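Long-range contacts in beta-galactosidase (Trichoderma reesei, PDB 3OG2), which probably hydrolyses terminal non-reducing beta-D-galactose residues in beta-D-galactosides, as a glycosyl hydrolase of family 35: residues V425-S430 / H453-P458; L464-A469 / L492-V497; T658-Y663 / A889-H894; L921-F926 / N954-A959. All blocks are in the same frame, centred on the assembly; numbering follows the deposited sequence. Where two conformers were deposited one is given.

Contact 1: residues V425-S430 / H453-P458; sequences VKLPTS and HVTDYP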
loop_
_atom_site.group_PDB
_atom_site.type_symbol
_atom_site.label_atom_id
_atom_site.label_comp_id
_atom_site.label_asym_id
_atom_site.label_seq_id
_atom_site.Cartn_x
_atom_site.Cartn_y
_atom_site.Cartn_z
ATOM N N VAL A 425 -3.228 -35.197 -16.977
ATOM C CA VAL A 425 -2.735 -34.328 -18.072
ATOM C C VAL A 425 -1.956 -35.166 -19.063
ATOM O O VAL A 425 -1.433 -36.241 -18.762
ATOM C CB VAL A 425 -1.861 -33.145 -17.574
ATOM C CG1 VAL A 425 -2.723 -32.181 -16.780
ATOM C CG2 VAL A 425 -0.737 -33.675 -16.729
ATOM N N LYS A 426 -1.855 -34.670 -20.282
ATOM C CA LYS A 426 -1.031 -35.283 -21.321
ATOM C C LYS A 426 -0.111 -34.159 -21.798
ATOM O O LYS A 426 -0.598 -33.196 -22.432
ATOM C CB LYS A 426 -1.885 -35.883 -22.454
ATOM C CG LYS A 426 -1.004 -36.531 -23.493
ATOM C CD LYS A 426 -1.782 -37.300 -24.558
ATOM C CE LYS A 426 -0.848 -38.430 -25.003
ATOM N NZ LYS A 426 0.394 -38.537 -24.153
ATOM N N LEU A 427 1.190 -34.223 -21.455
ATOM C CA LEU A 427 2.077 -33.072 -21.636
ATOM C C LEU A 427 3.238 -33.463 -22.539
ATOM O O LEU A 427 3.722 -34.600 -22.470
ATOM C CB LEU A 427 2.659 -32.576 -20.295
ATOM C CG LEU A 427 1.611 -32.169 -19.260
ATOM C CD1 LEU A 427 2.254 -31.703 -17.964
ATOM C CD2 LEU A 427 0.674 -31.078 -19.762
ATOM N N PRO A 428 3.673 -32.533 -23.339
ATOM C CA PRO A 428 4.866 -32.770 -24.152
ATOM C C PRO A 428 6.120 -32.748 -23.292
ATOM O O PRO A 428 6.261 -31.895 -22.376
ATOM C CB PRO A 428 4.836 -31.610 -25.159
ATOM C CG PRO A 428 4.141 -30.508 -24.401
ATOM C CD PRO A 428 3.076 -31.195 -23.581
ATOM N N THR A 429 7.030 -33.679 -23.578
ATOM C CA THR A 429 8.305 -33.714 -22.896
ATOM C C THR A 429 9.388 -34.112 -23.916
ATOM O O THR A 429 9.057 -34.575 -24.996
ATOM C CB THR A 429 8.417 -34.699 -21.718
ATOM O OG1 THR A 429 8.516 -36.028 -22.232
ATOM C CG2 THR A 429 7.189 -34.681 -20.832
ATOM N N SER A 430 10.648 -33.925 -23.540
ATOM C CA SER A 430 11.779 -34.445 -24.317
ATOM C C SER A 430 11.743 -35.956 -24.487
ATOM O O SER A 430 12.438 -36.492 -25.354
ATOM C CB SER A 430 13.100 -34.103 -23.633
ATOM O OG SER A 430 13.110 -34.657 -22.294
ATOM N N HIS A 453 2.117 -26.839 -13.703
ATOM C CA HIS A 453 2.845 -28.089 -13.923
ATOM C C HIS A 453 4.000 -27.784 -14.868
ATOM O O HIS A 453 3.915 -26.843 -15.663
ATOM C CB HIS A 453 1.963 -29.175 -14.501
ATOM C CG HIS A 453 0.736 -29.460 -13.693
ATOM N ND1 HIS A 453 0.703 -29.478 -12.303
ATOM C CD2 HIS A 453 -0.512 -29.771 -14.067
ATOM C CE1 HIS A 453 -0.534 -29.784 -11.881
ATOM N NE2 HIS A 453 -1.294 -29.957 -12.949
ATOM N N VAL A 454 5.093 -28.545 -14.786
ATOM C CA VAL A 454 6.245 -28.277 -15.634
ATOM C C VAL A 454 6.740 -29.532 -16.332
ATOM O O VAL A 454 6.554 -30.652 -15.865
ATOM C CB VAL A 454 7.425 -27.672 -14.819
ATOM C CG1 VAL A 454 7.047 -26.316 -14.214
ATOM C CG2 VAL A 454 7.885 -28.588 -13.704
ATOM N N THR A 455 7.389 -29.322 -17.482
ATOM C CA THR A 455 8.143 -30.399 -18.130
ATOM C C THR A 455 9.566 -29.911 -18.460
ATOM O O THR A 455 9.787 -28.700 -18.731
ATOM C CB THR A 455 7.472 -31.014 -19.375
ATOM O OG1 THR A 455 7.410 -30.045 -20.413
ATOM C CG2 THR A 455 6.038 -31.490 -19.090
ATOM N N ASP A 456 10.524 -30.831 -18.461
ATOM C CA ASP A 456 11.932 -30.570 -18.682
ATOM C C ASP A 456 12.391 -29.328 -17.937
ATOM O O ASP A 456 12.935 -28.356 -18.492
ATOM C CB ASP A 456 12.220 -30.407 -20.185
ATOM C CG ASP A 456 12.007 -31.788 -20.818
ATOM O OD1 ASP A 456 12.812 -32.717 -20.519
ATOM O OD2 ASP A 456 11.051 -31.960 -21.581
ATOM N N TYR A 457 12.131 -29.349 -16.624
ATOM C CA TYR A 457 12.449 -28.215 -15.760
ATOM C C TYR A 457 13.834 -28.421 -15.197
ATOM O O TYR A 457 14.072 -29.414 -14.474
ATOM C CB TYR A 457 11.389 -28.148 -14.655
ATOM C CG TYR A 457 11.610 -26.994 -13.709
ATOM C CD1 TYR A 457 12.415 -27.163 -12.554
ATOM C CD2 TYR A 457 11.055 -25.740 -13.952
ATOM C CE1 TYR A 457 12.638 -26.114 -11.687
ATOM C CE2 TYR A 457 11.263 -24.699 -13.071
ATOM C CZ TYR A 457 12.043 -24.899 -11.939
ATOM O OH TYR A 457 12.287 -23.866 -11.064
ATOM N N PRO A 458 14.775 -27.521 -15.447
ATOM C CA PRO A 458 16.125 -27.744 -14.941
ATOM C C PRO A 458 16.268 -27.439 -13.448
ATOM O O PRO A 458 15.790 -26.400 -12.930
ATOM C CB PRO A 458 16.978 -26.732 -15.730
ATOM C CG PRO A 458 16.007 -25.763 -16.290
ATOM C CD PRO A 458 14.638 -26.320 -16.268
#

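Contact 2: residues L464-A469 / L492-V497; sequences LLYSTA and LHEFAV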
loop_
_atom_site.group_PDB
_atom_site.type_symbol
_atom_site.label_atom_id
_atom_site.label_comp_id
_atom_site.label_asym_id
_atom_site.label_seq_id
_atom_site.Cartn_x
_atom_site.Cartn_y
_atom_site.Cartn_z
ATOM N N LEU A 464 13.977 -32.236 -14.083
ATOM C CA LEU A 464 12.666 -32.852 -13.901
ATOM C C LEU A 464 12.055 -33.085 -15.262
ATOM O O LEU A 464 11.730 -32.101 -15.943
ATOM C CB LEU A 464 11.646 -31.977 -13.164
ATOM C CG LEU A 464 12.045 -31.647 -11.733
ATOM C CD1 LEU A 464 11.094 -30.636 -11.099
ATOM C CD2 LEU A 464 12.017 -32.903 -10.896
ATOM N N LEU A 465 11.899 -34.330 -15.663
ATOM C CA LEU A 465 11.192 -34.606 -16.921
ATOM C C LEU A 465 9.796 -34.040 -16.825
ATOM O O LEU A 465 9.316 -33.431 -17.798
ATOM C CB LEU A 465 11.225 -36.110 -17.123
ATOM C CG LEU A 465 10.499 -36.538 -18.408
ATOM C CD1 LEU A 465 11.328 -36.079 -19.598
ATOM C CD2 LEU A 465 10.275 -38.046 -18.415
ATOM N N TYR A 466 9.154 -34.183 -15.654
ATOM C CA TYR A 466 7.903 -33.447 -15.417
ATOM C C TYR A 466 7.704 -33.351 -13.911
ATOM O O TYR A 466 8.260 -34.165 -13.162
ATOM C CB TYR A 466 6.687 -34.078 -16.088
ATOM C CG TYR A 466 6.453 -35.525 -15.662
ATOM C CD1 TYR A 466 5.739 -35.856 -14.521
ATOM C CD2 TYR A 466 6.961 -36.577 -16.444
ATOM C CE1 TYR A 466 5.507 -37.181 -14.119
ATOM C CE2 TYR A 466 6.746 -37.897 -16.043
ATOM C CZ TYR A 466 6.024 -38.183 -14.904
ATOM O OH TYR A 466 5.884 -39.524 -14.578
ATOM N N SER A 467 6.856 -32.424 -13.530
ATOM C CA SER A 467 6.311 -32.462 -12.169
ATOM C C SER A 467 4.907 -31.893 -12.156
ATOM O O SER A 467 4.690 -30.820 -12.775
ATOM C CB SER A 467 7.188 -31.628 -11.229
ATOM O OG SER A 467 6.615 -31.646 -9.911
ATOM N N THR A 468 3.994 -32.570 -11.472
ATOM C CA THR A 468 2.679 -32.010 -11.258
ATOM C C THR A 468 2.701 -31.172 -9.984
ATOM O O THR A 468 2.003 -30.142 -9.885
ATOM C CB THR A 468 1.587 -33.078 -11.139
ATOM O OG1 THR A 468 1.824 -33.869 -9.962
ATOM C CG2 THR A 468 1.636 -34.065 -12.315
ATOM N N ALA A 469 3.524 -31.557 -9.010
ATOM C CA ALA A 469 3.619 -30.706 -7.818
ATOM C C ALA A 469 4.327 -29.411 -8.136
ATOM O O ALA A 469 5.195 -29.378 -9.023
ATOM C CB ALA A 469 4.433 -31.503 -6.776
ATOM N N LEU A 492 -2.737 -36.034 -4.847
ATOM C CA LEU A 492 -1.736 -36.936 -5.372
ATOM C C LEU A 492 -0.902 -36.190 -6.397
ATOM O O LEU A 492 -1.478 -35.524 -7.260
ATOM C CB LEU A 492 -2.352 -38.135 -6.070
ATOM C CG LEU A 492 -1.412 -39.170 -6.713
ATOM C CD1 LEU A 492 -0.605 -39.943 -5.673
ATOM C CD2 LEU A 492 -2.211 -40.184 -7.551
ATOM N N HIS A 493 0.411 -36.324 -6.294
ATOM C CA HIS A 493 1.313 -35.704 -7.267
ATOM C C HIS A 493 2.348 -36.695 -7.756
ATOM O O HIS A 493 2.620 -37.719 -7.107
ATOM C CB HIS A 493 2.058 -34.520 -6.607
ATOM C CG HIS A 493 1.092 -33.368 -6.506
ATOM N ND1 HIS A 493 0.745 -32.708 -7.670
ATOM C CD2 HIS A 493 0.383 -32.810 -5.502
ATOM C CE1 HIS A 493 -0.127 -31.754 -7.352
ATOM N NE2 HIS A 493 -0.339 -31.828 -6.054
ATOM N N GLU A 494 2.889 -36.409 -8.949
ATOM C CA GLU A 494 3.942 -37.267 -9.494
ATOM C C GLU A 494 5.002 -36.395 -10.154
ATOM O O GLU A 494 4.649 -35.364 -10.774
ATOM C CB GLU A 494 3.296 -38.262 -10.471
ATOM C CG GLU A 494 4.311 -39.322 -10.882
ATOM C CD GLU A 494 3.653 -40.267 -11.887
ATOM O OE1 GLU A 494 2.906 -41.189 -11.457
ATOM O OE2 GLU A 494 3.862 -39.994 -13.106
ATOM N N PHE A 495 6.253 -36.805 -10.045
ATOM C CA PHE A 495 7.314 -36.135 -10.784
ATOM C C PHE A 495 8.308 -37.207 -11.234
ATOM O O PHE A 495 8.352 -38.310 -10.689
ATOM C CB PHE A 495 8.003 -35.013 -10.019
ATOM C CG PHE A 495 8.659 -35.424 -8.731
ATOM C CD1 PHE A 495 7.880 -35.654 -7.580
ATOM C CD2 PHE A 495 10.033 -35.520 -8.695
ATOM C CE1 PHE A 495 8.520 -35.981 -6.383
ATOM C CE2 PHE A 495 10.669 -35.862 -7.524
ATOM C CZ PHE A 495 9.904 -36.076 -6.374
ATOM N N ALA A 496 9.096 -36.839 -12.222
ATOM C CA ALA A 496 10.047 -37.811 -12.734
ATOM C C ALA A 496 11.374 -37.071 -12.950
ATOM O O ALA A 496 11.387 -35.951 -13.442
ATOM C CB ALA A 496 9.571 -38.418 -14.031
ATOM N N VAL A 497 12.454 -37.724 -12.585
ATOM C CA VAL A 497 13.784 -37.149 -12.650
ATOM C C VAL A 497 14.609 -37.932 -13.655
ATOM O O VAL A 497 14.732 -39.161 -13.533
ATOM C CB VAL A 497 14.491 -37.141 -11.277
ATOM C CG1 VAL A 497 15.830 -36.424 -11.375
ATOM C CG2 VAL A 497 13.595 -36.456 -10.229
#

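Contact 3: residues T658-Y663 / A889-H894; sequences TKLKWY and AKLPLH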
loop_
_atom_site.group_PDB
_atom_site.type_symbol
_atom_site.label_atom_id
_atom_site.label_comp_id
_atom_site.label_asym_id
_atom_site.label_seq_id
_atom_site.Cartn_x
_atom_site.Cartn_y
_atom_site.Cartn_z
ATOM N N THR A 658 -8.439 5.643 29.611
ATOM C CA THR A 658 -9.455 6.375 30.374
ATOM C C THR A 658 -8.899 6.858 31.706
ATOM O O THR A 658 -9.484 7.774 32.312
ATOM C CB THR A 658 -10.697 5.519 30.642
ATOM O OG1 THR A 658 -10.347 4.455 31.538
ATOM C CG2 THR A 658 -11.143 4.884 29.328
ATOM N N LYS A 659 -7.793 6.262 32.157
ATOM C CA LYS A 659 -7.186 6.677 33.434
ATOM C C LYS A 659 -6.063 7.708 33.256
ATOM O O LYS A 659 -5.444 8.159 34.249
ATOM C CB LYS A 659 -6.642 5.472 34.172
ATOM C CG LYS A 659 -7.613 4.439 34.694
ATOM C CD LYS A 659 -8.949 5.002 35.143
ATOM C CE LYS A 659 -9.923 3.862 35.440
ATOM N NZ LYS A 659 -9.405 3.016 36.560
ATOM N N LEU A 660 -5.810 8.132 32.020
ATOM C CA LEU A 660 -4.829 9.217 31.853
ATOM C C LEU A 660 -5.333 10.508 32.463
ATOM O O LEU A 660 -6.508 10.645 32.757
ATOM C CB LEU A 660 -4.456 9.457 30.367
ATOM C CG LEU A 660 -3.863 8.230 29.646
ATOM C CD1 LEU A 660 -3.662 8.571 28.178
ATOM C CD2 LEU A 660 -2.572 7.721 30.282
ATOM N N LYS A 661 -4.454 11.455 32.635
ATOM C CA LYS A 661 -4.871 12.780 33.142
ATOM C C LYS A 661 -5.184 13.659 31.933
ATOM O O LYS A 661 -4.282 14.211 31.268
ATOM C CB LYS A 661 -3.766 13.367 34.008
ATOM C CG LYS A 661 -4.174 14.650 34.656
ATOM C CD LYS A 661 -3.150 15.152 35.672
ATOM C CE LYS A 661 -3.701 16.424 36.308
ATOM N NZ LYS A 661 -2.652 17.276 36.902
ATOM N N TRP A 662 -6.442 13.746 31.580
ATOM C CA TRP A 662 -6.898 14.468 30.397
ATOM C C TRP A 662 -7.075 15.968 30.691
ATOM O O TRP A 662 -7.613 16.335 31.723
ATOM C CB TRP A 662 -8.244 13.944 29.888
ATOM C CG TRP A 662 -8.078 12.598 29.221
ATOM C CD1 TRP A 662 -8.313 11.380 29.787
ATOM C CD2 TRP A 662 -7.639 12.337 27.883
ATOM N NE1 TRP A 662 -8.052 10.369 28.883
ATOM C CE2 TRP A 662 -7.630 10.927 27.688
ATOM C CE3 TRP A 662 -7.245 13.177 26.832
ATOM C CZ2 TRP A 662 -7.251 10.346 26.478
ATOM C CZ3 TRP A 662 -6.870 12.616 25.628
ATOM C CH2 TRP A 662 -6.870 11.227 25.444
ATOM N N TYR A 663 -6.638 16.777 29.735
ATOM C CA TYR A 663 -6.805 18.213 29.774
ATOM C C TYR A 663 -7.693 18.602 28.607
ATOM O O TYR A 663 -7.577 18.016 27.548
ATOM C CB TYR A 663 -5.450 18.923 29.638
ATOM C CG TYR A 663 -4.612 18.775 30.893
ATOM C CD1 TYR A 663 -3.800 17.672 31.160
ATOM C CD2 TYR A 663 -4.636 19.789 31.850
ATOM C CE1 TYR A 663 -3.057 17.621 32.342
ATOM C CE2 TYR A 663 -3.903 19.739 33.015
ATOM C CZ TYR A 663 -3.115 18.644 33.241
ATOM O OH TYR A 663 -2.414 18.636 34.426
ATOM N N ALA A 889 -3.500 14.428 26.493
ATOM C CA ALA A 889 -3.028 13.687 27.679
ATOM C C ALA A 889 -1.646 13.150 27.409
ATOM O O ALA A 889 -1.328 12.818 26.254
ATOM C CB ALA A 889 -3.979 12.565 28.066
ATOM N N LYS A 890 -0.830 13.029 28.437
ATOM C CA LYS A 890 0.432 12.368 28.331
ATOM C C LYS A 890 0.221 10.856 28.475
ATOM O O LYS A 890 -0.477 10.380 29.352
ATOM C CB LYS A 890 1.355 12.860 29.473
ATOM C CG LYS A 890 2.764 12.295 29.340
ATOM C CD LYS A 890 3.616 12.770 30.532
ATOM C CE LYS A 890 4.388 14.028 30.241
ATOM N NZ LYS A 890 5.045 14.545 31.494
ATOM N N LEU A 891 0.855 10.106 27.572
ATOM C CA LEU A 891 0.793 8.650 27.564
ATOM C C LEU A 891 2.209 8.134 27.666
ATOM O O LEU A 891 2.899 8.062 26.673
ATOM C CB LEU A 891 0.114 8.158 26.276
ATOM C CG LEU A 891 0.157 6.646 26.001
ATOM C CD1 LEU A 891 -0.515 5.830 27.075
ATOM C CD2 LEU A 891 -0.439 6.389 24.593
ATOM N N PRO A 892 2.679 7.765 28.849
ATOM C CA PRO A 892 3.992 7.141 28.966
ATOM C C PRO A 892 3.908 5.701 28.478
ATOM O O PRO A 892 2.952 5.017 28.810
ATOM C CB PRO A 892 4.296 7.174 30.465
ATOM C CG PRO A 892 3.251 8.038 31.040
ATOM C CD PRO A 892 2.028 7.913 30.158
ATOM N N LEU A 893 4.888 5.247 27.733
ATOM C CA LEU A 893 4.950 3.841 27.342
ATOM C C LEU A 893 6.297 3.292 27.728
ATOM O O LEU A 893 7.293 4.027 27.652
ATOM C CB LEU A 893 4.827 3.671 25.819
ATOM C CG LEU A 893 3.431 3.948 25.270
ATOM C CD1 LEU A 893 3.452 3.840 23.740
ATOM C CD2 LEU A 893 2.393 3.027 25.896
ATOM N N HIS A 894 6.411 2.065 28.197
ATOM C CA HIS A 894 7.670 1.438 28.589
ATOM C C HIS A 894 7.536 -0.023 28.156
ATOM O O HIS A 894 7.222 -0.902 28.939
ATOM C CB HIS A 894 7.903 1.614 30.112
ATOM C CG HIS A 894 8.098 3.099 30.406
ATOM N ND1 HIS A 894 7.076 3.939 30.867
ATOM C CD2 HIS A 894 9.133 3.940 30.163
ATOM C CE1 HIS A 894 7.482 5.170 30.953
ATOM N NE2 HIS A 894 8.740 5.192 30.546
HETATM O O HOH W 1 -1.597 14.036 31.042
HETATM O O HOH W 2 -1.592 11.226 31.719
#

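Contact 4: residues L921-F926 / N954-A959; sequences LYVNGF and NWIGVA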
loop_
_atom_site.group_PDB
_atom_site.type_symbol
_atom_site.label_atom_id
_atom_site.label_comp_id
_atom_site.label_asym_id
_atom_site.label_seq_id
_atom_site.Cartn_x
_atom_site.Cartn_y
_atom_site.Cartn_z
ATOM N N LEU A 921 -7.629 12.287 15.802
ATOM C CA LEU A 921 -6.655 11.657 16.698
ATOM C C LEU A 921 -5.260 12.220 16.394
ATOM O O LEU A 921 -4.857 12.163 15.220
ATOM C CB LEU A 921 -6.678 10.131 16.499
ATOM C CG LEU A 921 -5.601 9.373 17.262
ATOM C CD1 LEU A 921 -5.817 9.412 18.782
ATOM C CD2 LEU A 921 -5.619 7.915 16.772
ATOM N N TYR A 922 -4.542 12.716 17.367
ATOM C CA TYR A 922 -3.179 13.168 17.210
ATOM C C TYR A 922 -2.279 12.363 18.119
ATOM O O TYR A 922 -2.641 12.059 19.258
ATOM C CB TYR A 922 -3.096 14.624 17.570
ATOM C CG TYR A 922 -3.561 15.568 16.495
ATOM C CD1 TYR A 922 -2.554 16.038 15.640
ATOM C CD2 TYR A 922 -4.834 16.064 16.288
ATOM C CE1 TYR A 922 -2.693 16.914 14.595
ATOM C CE2 TYR A 922 -4.989 16.976 15.189
ATOM C CZ TYR A 922 -3.973 17.374 14.378
ATOM O OH TYR A 922 -4.122 18.300 13.328
ATOM N N VAL A 923 -1.136 12.013 17.590
ATOM C CA VAL A 923 -0.091 11.344 18.387
ATOM C C VAL A 923 1.219 12.091 18.172
ATOM O O VAL A 923 1.724 12.107 17.045
ATOM C CB VAL A 923 0.043 9.874 18.030
ATOM C CG1 VAL A 923 1.205 9.286 18.853
ATOM C CG2 VAL A 923 -1.284 9.158 18.273
ATOM N N ASN A 924 1.780 12.694 19.186
ATOM C CA ASN A 924 2.998 13.465 19.125
ATOM C C ASN A 924 2.984 14.438 17.964
ATOM O O ASN A 924 3.963 14.670 17.258
ATOM C CB ASN A 924 4.221 12.525 19.033
ATOM C CG ASN A 924 4.349 11.732 20.327
ATOM O OD1 ASN A 924 4.076 12.262 21.411
ATOM N ND2 ASN A 924 4.746 10.476 20.259
ATOM N N GLY A 925 1.811 15.056 17.825
ATOM C CA GLY A 925 1.626 16.140 16.857
ATOM C C GLY A 925 1.213 15.662 15.460
ATOM O O GLY A 925 0.800 16.510 14.651
ATOM N N PHE A 926 1.338 14.374 15.170
ATOM C CA PHE A 926 0.902 13.824 13.884
ATOM C C PHE A 926 -0.568 13.454 13.915
ATOM O O PHE A 926 -0.994 12.729 14.828
ATOM C CB PHE A 926 1.692 12.552 13.586
ATOM C CG PHE A 926 3.166 12.831 13.228
ATOM C CD1 PHE A 926 4.142 12.955 14.193
ATOM C CD2 PHE A 926 3.482 12.959 11.861
ATOM C CE1 PHE A 926 5.476 13.200 13.829
ATOM C CE2 PHE A 926 4.803 13.177 11.505
ATOM C CZ PHE A 926 5.778 13.311 12.467
ATOM N N ASN A 954 4.626 10.198 25.514
ATOM C CA ASN A 954 3.909 10.544 24.286
ATOM C C ASN A 954 2.813 11.533 24.658
ATOM O O ASN A 954 2.386 11.550 25.825
ATOM C CB ASN A 954 3.272 9.291 23.696
ATOM C CG ASN A 954 4.330 8.280 23.320
ATOM O OD1 ASN A 954 4.915 8.380 22.227
ATOM N ND2 ASN A 954 4.581 7.332 24.204
ATOM N N TRP A 955 2.375 12.304 23.681
ATOM C CA TRP A 955 1.210 13.199 23.858
ATOM C C TRP A 955 0.145 12.713 22.906
ATOM O O TRP A 955 0.446 12.559 21.693
ATOM C CB TRP A 955 1.668 14.624 23.507
ATOM C CG TRP A 955 2.283 15.138 24.808
ATOM C CD1 TRP A 955 3.635 15.099 25.097
ATOM C CD2 TRP A 955 1.590 15.686 25.932
ATOM N NE1 TRP A 955 3.792 15.626 26.352
ATOM C CE2 TRP A 955 2.577 15.994 26.886
ATOM C CE3 TRP A 955 0.254 15.967 26.252
ATOM C CZ2 TRP A 955 2.252 16.569 28.131
ATOM C CZ3 TRP A 955 -0.079 16.540 27.488
ATOM C CH2 TRP A 955 0.934 16.840 28.429
ATOM N N ILE A 956 -1.044 12.453 23.414
ATOM C CA ILE A 956 -2.185 11.986 22.642
ATOM C C ILE A 956 -3.289 13.038 22.653
ATOM O O ILE A 956 -3.618 13.593 23.701
ATOM C CB ILE A 956 -2.742 10.657 23.180
ATOM C CG1 ILE A 956 -1.805 9.462 22.985
ATOM C CG2 ILE A 956 -4.110 10.369 22.580
ATOM C CD1 ILE A 956 -1.433 9.207 21.541
ATOM N N GLY A 957 -3.852 13.315 21.481
ATOM C CA GLY A 957 -4.844 14.357 21.348
ATOM C C GLY A 957 -6.087 13.801 20.728
ATOM O O GLY A 957 -6.024 12.986 19.789
ATOM N N VAL A 958 -7.247 14.240 21.206
ATOM C CA VAL A 958 -8.511 13.886 20.602
ATOM C C VAL A 958 -9.339 15.175 20.469
ATOM O O VAL A 958 -9.690 15.804 21.468
ATOM C CB VAL A 958 -9.266 12.866 21.450
ATOM C CG1 VAL A 958 -10.629 12.536 20.828
ATOM C CG2 VAL A 958 -8.447 11.616 21.660
ATOM N N ALA A 959 -9.681 15.538 19.222
ATOM C CA ALA A 959 -10.642 16.611 18.969
ATOM C C ALA A 959 -12.015 15.958 18.921
ATOM O O ALA A 959 -12.142 14.911 18.342
ATOM C CB ALA A 959 -10.339 17.369 17.666
HETATM O O HOH W 3 -0.302 15.023 19.692
#

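Contact 1: residues V425-S430 / H453-P458
V425 CG1 meets the H453 ring obliquely, 4.2 Å from CD2, where strand 421-427 of a three-stranded antiparallel sheet meets strand 450-459 of the eight-stranded antiparallel sheet, both in the domain 2 region. The ring's NE2 is bonded to the hydroxyl of Y423. L427 also faces the partner: its CB lies 3.7 Å from T455 CG2, and its CD1 reaches H453 CB. At P428 the backbone takes over, the carbonyl O accepting T455 OG1 at 2.9 Å with the donor nearly along the C=O axis. T455 holds OG1 between its backbone N and carbonyl carbon (chi1 66°), with CG2 turned to both L427 CB and the methyl of T429. The two threonine side chains cross at about a right angle, CG2 to CG2 3.8 Å, while T429 OG1 bonds to G432 O. S430 ends the segment against D456, which with Y457 faces L464 in a G1 beta bulge at the corner of the second strand. Both carboxylate oxygens are met on their syn sides, and OD1 has a second partner in a salt bridge with K498. S430 N reaches OD2 of D456 at 2.8 Å, and S430 OG donates to D456 OD1 at 2.6 Å.

Contact 2: residues L464-A469 / L492-V497
Y466 carries CG between its backbone N and carbonyl carbon (chi1 57°), and E494 on the neighbouring strand carries CG anti to its backbone N (chi1 -170°), its chain extended beyond. Y466 OH donates to E494 OE2 over a short 2.5 Å, meeting that oxygen on the anti side and well out of the carboxylate plane. The carboxylate is buried but well supplied: OE2 also accepts from Q438 N, and OE1 from L439 N and Q530 NE2, a set of donors that would be expected to stabilise the ionised form. In a CH-pi contact A496 CB lies over one face of the Y466 ring, 3.9 Å from the centroid and offset toward the rim.

Strands 462-467 and 492-497 are antiparallel neighbours in the eight-stranded sheet, and their register slips by one residue in a beta bulge between L464 and Y466. Beyond it A496 N bonds to Y466 O at 3.0 Å, whereas L465 N reaches A496 O only weakly. On the face of L464, F495 and V497, L464 CD2 packs against V497 CG2 at 3.9 Å and against F495 CD2.

Past the last bridge, T468 keeps up the link. Its N bonds to E494 O at 3.0 Å, and its OG1 accepts E494 N at 2.9 Å. The same hydroxyl shares a hydrogen bond with H493 ND1 at 2.8 Å, coming at the edge of the imidazole, while A469 CA lies over a face of that ring.

Contact 3: residues T658-Y663 / A889-H894
A889 CB sits over one face of the W662 indole, and this CH-pi contact is the centre of the interface. The methyl carbon is 3.6 Å from the centroid of the six-membered ring and 16° off its normal, displaced toward the rim so that CE3 is its nearest ring atom. W662 has CG anti to its carbonyl carbon (chi1 -73°); although its CB leaves the backbone away from the partner strand, the ring lies back against A889. The indole NE1 is fixed by L657 O.

The other apolar contacts come from L660. Its CB packs on A889 CB at 3.9 Å, and its CD1 lies 4.2 Å from L891 CB. The A889 methyl is thus met by L660, by W662 and by the backbone carbonyl of K661, whose O is 3.6 Å from it. A second carbonyl oxygen, that of K890, is touched by L660 CD2.

The polar link is made through two waters between the backbones of K661 and K890. One donates to K661 O at 2.7 Å and accepts from K890 N. The other accepts from K661 N at 3.0 Å and donates to K890 O. The two waters bridge the backbones in place of the two direct bonds of a hydrogen-bonded antiparallel pair.

One residue along from W662, Y663 bonds directly to A888 and strand 663-666 begins, the outermost strand of a five-stranded antiparallel sheet. Strand 883-894, in the second all-beta domain, lies next to it, with strand 953-962 on its other flank, where A889 bonds to I956.

Contact 4: residues L921-F926 / N954-A959
N924 reaches across to both N954 and W955 with its side-chain amide, and it has more surface buried here than any other residue. CG stands anti to the carbonyl carbon (chi1 -66°). The two ends of the amide do different work: OD1 accepts W955 N at 2.8 Å, while ND2 donates to N954 OD1 at 2.9 Å on a lone pair in the carbonyl plane. The planes of the two amides are inclined to each other by only 29°. Each has more partners: N924 ND2 bonds to I947 O, and N954 OD1 accepts D949 N. The backbone of N924 adds a nearly straight bond, its N to W955 O at 2.8 Å.

N924 and G925 are the middle residues of a type I' turn from V923 to F926, which joins strands 917-923 and 926-932 as a tight beta hairpin. Strand 953-962 runs antiparallel to the first of these, in a sheet of the second all-beta domain. A water accepts G925 N at 2.8 Å and donates to W955 O.

Y922 and G957 form a hydrogen-bonded pair: Y922 N to G957 O is 2.9 Å, and G957 N to Y922 O is 2.8 Å. G957 has no side chain, and Y922 CB packs against its backbone, 4.0 Å from G957 O. The phenol of Y922 turns from strand 953-962, its OH bonded to E848 OE2 and its ring meeting H853. On the other face L921 CD1 approaches V958 CG2, at 4.5 Å.

Overall arrangement
The four contacts fall into two pairs on opposite sides of the chain's centre. Contacts 1 and 2 have centres 8 Å apart; contact 1 reaches the eight-stranded sheet of contact 2 through 453-458. Strand 450-459 leads straight into strand 462-467, and D456 N and L465 O, 2.9 Å apart, are probably hydrogen-bonded. Contacts 3 and 4, centres 11 Å apart, share the five-stranded sheet, where L891 N lies 2.7 Å from N954 O. Between the pairs the nearest atoms are about 44 Å apart, and contacts 1 and 3 are 64 Å apart between centres. All four lie away from the galactose-binding residues such as E180 and E278; the mannose about 11 Å from the H493 side chain belongs to a glycan on the protein.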